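Local coordinates for protein serine proteinase inhibitor A (Sagittaria sagittifolia, PDB 3E8L) that inhibits serine proteinases, probably through two reactive sites that block trypsin and chymotrypsin simultaneously, and kallikrein weakly, at residues V11-S14 with D15-V19; R134-E138 with T139-K143. The protein carries 2 engineered substitutions. All coordinates share one frame; numbering follows the deposited sequence.

Interaction 1. Residues V11-S14 with D15-V19; sequences VVDS and DGDAV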
loop_
_atom_site.group_PDB
_atom_site.type_symbol
_atom_site.label_atom_id
_atom_site.label_comp_id
_atom_site.label_asym_id
_atom_site.label_seq_id
_atom_site.Cartn_x
_atom_site.Cartn_y
_atom_site.Cartn_z
ATOM N N VAL A 11 -1.319 2.007 20.033
ATOM C CA VAL A 11 -1.302 0.557 20.001
ATOM C C VAL A 11 -0.064 0.119 20.776
ATOM O O VAL A 11 1.049 0.577 20.502
ATOM C CB VAL A 11 -1.240 0.041 18.563
ATOM C CG1 VAL A 11 -1.021 -1.475 18.515
ATOM C CG2 VAL A 11 -2.472 0.423 17.842
ATOM N N VAL A 12 -0.257 -0.735 21.768
ATOM C CA VAL A 12 0.886 -1.175 22.544
ATOM C C VAL A 12 1.321 -2.574 22.109
ATOM O O VAL A 12 0.528 -3.350 21.564
ATOM C CB VAL A 12 0.681 -1.045 24.071
ATOM C CG1 VAL A 12 0.626 0.419 24.464
ATOM C CG2 VAL A 12 -0.567 -1.783 24.529
ATOM N N ASP A 13 2.598 -2.871 22.316
ATOM C CA ASP A 13 3.112 -4.210 22.051
ATOM C C ASP A 13 2.855 -5.081 23.286
ATOM O O ASP A 13 2.311 -4.589 24.293
ATOM C CB ASP A 13 4.601 -4.160 21.647
ATOM C CG ASP A 13 5.503 -3.574 22.733
ATOM O OD1 ASP A 13 5.221 -3.787 23.934
ATOM O OD2 ASP A 13 6.516 -2.915 22.381
ATOM N N SER A 14 3.253 -6.355 23.211
ATOM C CA SER A 14 3.116 -7.297 24.331
ATOM C C SER A 14 3.779 -6.821 25.644
ATOM O O SER A 14 3.412 -7.285 26.711
ATOM C CB SER A 14 3.615 -8.688 23.945
ATOM O OG SER A 14 5.006 -8.656 23.674
ATOM N N ASP A 15 4.728 -5.892 25.561
ATOM C CA ASP A 15 5.363 -5.342 26.761
ATOM C C ASP A 15 4.681 -4.094 27.322
ATOM O O ASP A 15 5.030 -3.625 28.404
ATOM C CB ASP A 15 6.835 -5.016 26.485
ATOM C CG ASP A 15 7.640 -6.235 26.085
ATOM O OD1 ASP A 15 7.419 -7.323 26.654
ATOM O OD2 ASP A 15 8.496 -6.097 25.188
ATOM N N GLY A 16 3.717 -3.548 26.593
ATOM C CA GLY A 16 3.040 -2.327 27.020
ATOM C C GLY A 16 3.649 -1.063 26.435
ATOM O O GLY A 16 3.247 0.046 26.800
ATOM N N ASP A 17 4.623 -1.226 25.537
ATOM C CA ASP A 17 5.274 -0.092 24.897
ATOM C C ASP A 17 4.594 0.224 23.560
ATOM O O ASP A 17 4.191 -0.677 22.822
ATOM C CB ASP A 17 6.755 -0.364 24.666
ATOM C CG ASP A 17 7.543 -0.553 25.962
ATOM O OD1 ASP A 17 7.274 0.146 26.979
ATOM O OD2 ASP A 17 8.469 -1.400 25.949
ATOM N N ALA A 18 4.488 1.500 23.233
ATOM C CA ALA A 18 3.840 1.884 22.004
ATOM C C ALA A 18 4.538 1.240 20.800
ATOM O O ALA A 18 5.768 1.164 20.727
ATOM C CB ALA A 18 3.793 3.405 21.872
ATOM N N VAL A 19 3.736 0.765 19.856
ATOM C CA VAL A 19 4.265 0.162 18.655
ATOM C C VAL A 19 4.814 1.262 17.757
ATOM O O VAL A 19 4.095 2.180 17.339
ATOM C CB VAL A 19 3.191 -0.673 17.953
ATOM C CG1 VAL A 19 3.678 -1.128 16.566
ATOM C CG2 VAL A 19 2.809 -1.872 18.831
HETATM O O HOH W 1 7.380 -1.043 21.091
HETATM O O HOH W 2 6.744 -7.059 22.812
#
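The carboxylate of Asp13 is folded back over the turn that it begins, where OD1 accepts the backbone N-H groups of Asp15 within the turn and Asp17 just beyond it. Asp15 N lies 2.7 Å from Asp13 OD1, on the anti side and somewhat out of the carboxylate plane, whereas Asp17 N comes to Asp13 OD1 at 3.1 Å from above the plane; the two donors arrive from opposite faces. With chi1 at 61°, CG sits between the backbone N and the carbonyl carbon, which tucks the acid against the turn. Asp13 and Asp17 run side by side and point the same way, their carboxylate planes 77° apart. Lys183 forms salt bridges with OD2 of Asp13, Asp15 and Asp17, which probably offsets the crowding of three negative charges. Replacing Asp13 by alanine removes the carboxylate, and is likely to leave the N-H groups of Asp15 and Asp17 without their shared acceptor. The bond to Asp15 N makes an Asx turn, superimposed on a type I beta turn from Asp13 to Gly16 that is closed by a hydrogen bond from Gly16 N to Asp13 O (2.9 Å). Beyond it, Asp13 N bonds to Asp17 O at 2.8 Å, and Val19 N meets Val11 O at 2.8 Å, nearly head-on. Beside this last bond the valines slant across each other, Val11 CG1 lying 3.9 Å from Val19 CG2. In this loop before strand 30-34 of the beta-trefoil, both valines rest on Phe181 of strand 179-183 and on Met79, while Tyr30 packs against Asp13 and Val19.

Interaction 2. Residues R134-E138 with T139-K143; sequences RSTEE and TGVYK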
loop_
_atom_site.group_PDB
_atom_site.type_symbol
_atom_site.label_atom_id
_atom_site.label_comp_id
_atom_site.label_asym_id
_atom_site.label_seq_id
_atom_site.Cartn_x
_atom_site.Cartn_y
_atom_site.Cartn_z
ATOM N N ARG A 134 -7.650 -2.432 15.811
ATOM C CA ARG A 134 -8.831 -2.004 16.538
ATOM C C ARG A 134 -8.764 -2.585 17.937
ATOM O O ARG A 134 -8.245 -3.693 18.130
ATOM C CB ARG A 134 -10.101 -2.484 15.834
ATOM C CG ARG A 134 -10.508 -1.639 14.667
ATOM C CD ARG A 134 -11.798 -2.154 14.078
ATOM N NE ARG A 134 -12.106 -1.490 12.812
ATOM C CZ ARG A 134 -12.955 -1.953 11.905
ATOM N NH1 ARG A 134 -13.597 -3.092 12.099
ATOM N NH2 ARG A 134 -13.161 -1.262 10.796
ATOM N N SER A 135 -9.303 -1.848 18.905
ATOM C CA SER A 135 -9.242 -2.264 20.304
ATOM C C SER A 135 -10.139 -3.461 20.628
ATOM O O SER A 135 -11.109 -3.763 19.918
ATOM C CB SER A 135 -9.573 -1.093 21.220
ATOM O OG SER A 135 -10.944 -0.766 21.094
ATOM N N THR A 136 -9.784 -4.121 21.726
ATOM C CA THR A 136 -10.497 -5.287 22.259
ATOM C C THR A 136 -10.743 -4.991 23.722
ATOM O O THR A 136 -10.215 -4.006 24.236
ATOM C CB THR A 136 -9.639 -6.573 22.038
ATOM O OG1 THR A 136 -9.712 -6.932 20.650
ATOM C CG2 THR A 136 -10.081 -7.757 22.867
ATOM N N GLU A 137 -11.553 -5.824 24.381
ATOM C CA GLU A 137 -11.837 -5.707 25.805
ATOM C C GLU A 137 -10.575 -5.721 26.651
ATOM O O GLU A 137 -10.577 -5.219 27.787
ATOM C CB GLU A 137 -12.736 -6.858 26.274
ATOM C CG GLU A 137 -14.144 -6.885 25.694
ATOM C CD GLU A 137 -15.027 -5.718 26.151
ATOM O OE1 GLU A 137 -14.563 -4.873 26.951
ATOM O OE2 GLU A 137 -16.195 -5.645 25.693
ATOM N N GLU A 138 -9.515 -6.340 26.130
ATOM C CA GLU A 138 -8.261 -6.396 26.874
ATOM C C GLU A 138 -7.128 -5.630 26.216
ATOM O O GLU A 138 -6.907 -5.732 25.003
ATOM C CB GLU A 138 -7.851 -7.831 27.211
ATOM C CG GLU A 138 -7.891 -8.808 26.064
ATOM C CD GLU A 138 -7.406 -10.206 26.458
ATOM O OE1 GLU A 138 -7.736 -11.153 25.705
ATOM O OE2 GLU A 138 -6.708 -10.361 27.502
ATOM N N THR A 139 -6.406 -4.865 27.027
ATOM C CA THR A 139 -5.388 -3.981 26.496
ATOM C C THR A 139 -4.202 -4.788 25.935
ATOM O O THR A 139 -3.872 -5.853 26.443
ATOM C CB THR A 139 -4.964 -2.871 27.512
ATOM O OG1 THR A 139 -3.660 -3.157 28.039
ATOM C CG2 THR A 139 -6.018 -2.685 28.657
ATOM N N GLY A 140 -3.612 -4.287 24.853
ATOM C CA GLY A 140 -2.556 -4.993 24.115
ATOM C C GLY A 140 -2.999 -6.167 23.253
ATOM O O GLY A 140 -2.166 -6.935 22.782
ATOM N N VAL A 141 -4.308 -6.311 23.049
ATOM C CA VAL A 141 -4.879 -7.388 22.246
ATOM C C VAL A 141 -5.825 -6.740 21.240
ATOM O O VAL A 141 -6.718 -5.967 21.626
ATOM C CB VAL A 141 -5.653 -8.432 23.117
ATOM C CG1 VAL A 141 -6.174 -9.555 22.262
ATOM C CG2 VAL A 141 -4.776 -9.017 24.195
ATOM N N TYR A 142 -5.639 -7.042 19.955
ATOM C CA TYR A 142 -6.326 -6.289 18.917
ATOM C C TYR A 142 -6.972 -7.132 17.843
ATOM O O TYR A 142 -6.598 -8.274 17.627
ATOM C CB TYR A 142 -5.367 -5.279 18.267
ATOM C CG TYR A 142 -4.676 -4.390 19.277
ATOM C CD1 TYR A 142 -5.291 -3.227 19.754
ATOM C CD2 TYR A 142 -3.410 -4.727 19.774
ATOM C CE1 TYR A 142 -4.666 -2.415 20.687
ATOM C CE2 TYR A 142 -2.778 -3.931 20.714
ATOM C CZ TYR A 142 -3.409 -2.766 21.173
ATOM O OH TYR A 142 -2.771 -1.967 22.109
ATOM N N LYS A 143 -7.951 -6.536 17.175
ATOM C CA LYS A 143 -8.523 -7.083 15.963
ATOM C C LYS A 143 -7.936 -6.294 14.804
ATOM O O LYS A 143 -7.817 -5.067 14.900
ATOM C CB LYS A 143 -10.057 -6.950 15.997
ATOM C CG LYS A 143 -10.760 -8.172 16.610
ATOM C CD LYS A 143 -12.243 -7.951 16.887
ATOM C CE LYS A 143 -12.509 -7.663 18.349
ATOM N NZ LYS A 143 -13.762 -8.333 18.859
HETATM O O HOH W 3 -7.364 -3.707 22.894
#
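Arg134 and Lys143 face each other as an antiparallel hydrogen-bonded pair: Arg134 N lies 2.8 Å from Lys143 O and Lys143 N 3.0 Å from Arg134 O. The first bond is almost in line with its carbonyl; in the second the donor is tilted 22° from the carbonyl plane. Nearer the loop a water takes over, accepting from Thr136 N and donating to Val141 O, each at 2.7 Å, and so bridges the two arms where they part. At the far end a type II beta turn from Glu138 to Val141 is closed by a weak bond from Val141 N to Glu138 O, and Gly140 supplies the positive phi of its third position. The end of Arg134 leads away from the 139-143 arm: NE forms a salt bridge with Glu132 on its own strand, and NH2 donates to the carbonyl oxygen of Cys156. Ser135 OG is hydrogen-bonded to a polar side chain of another protein in the assembly. Packing surrounds this frame. The carbonyl oxygen of Arg134 lies at the edge of the Tyr142 ring, near its plane, with Arg134 O 3.4 Å from Tyr142 CD1. Glu138 uses its aliphatic part: CG, held between the backbone N and carbonyl carbon (chi1 49°), brings the extended chain obliquely across Val141, and Glu138 CG comes within 3.6 Å of Val141 CG2. The Lys143 chain crosses Thr136 at about a right angle, placing Lys143 CE 3.7 Å from Thr136 OG1. The whole is a beta hairpin joining strands 130-135 and 142-147, the kind of two-stranded unit from which the beta-trefoil fold of Kunitz-type inhibitors is built.

Interactions 1 and 2 meet directly, their centres about 11 Å apart. The Tyr142 hydroxyl of interaction 2 probably hydrogen-bonds Val12 N of interaction 1 (OH to N 2.8 Å), and Val12 CG2 packs on Gly140 CA. Each is partly buried: Val11, Asp13 and Val19 are enclosed in one, Val141 and Tyr142 in the other, while Asp15, Asp17, Glu137 and Glu138 are exposed. Strand 179-183 lies against both. Their chemistry differs: 11-19 is a loop organised by a carboxylate, its arms paired through a single bridge, whereas 134-143 is a hairpin whose arms belong to two neighbouring strands of a sheet.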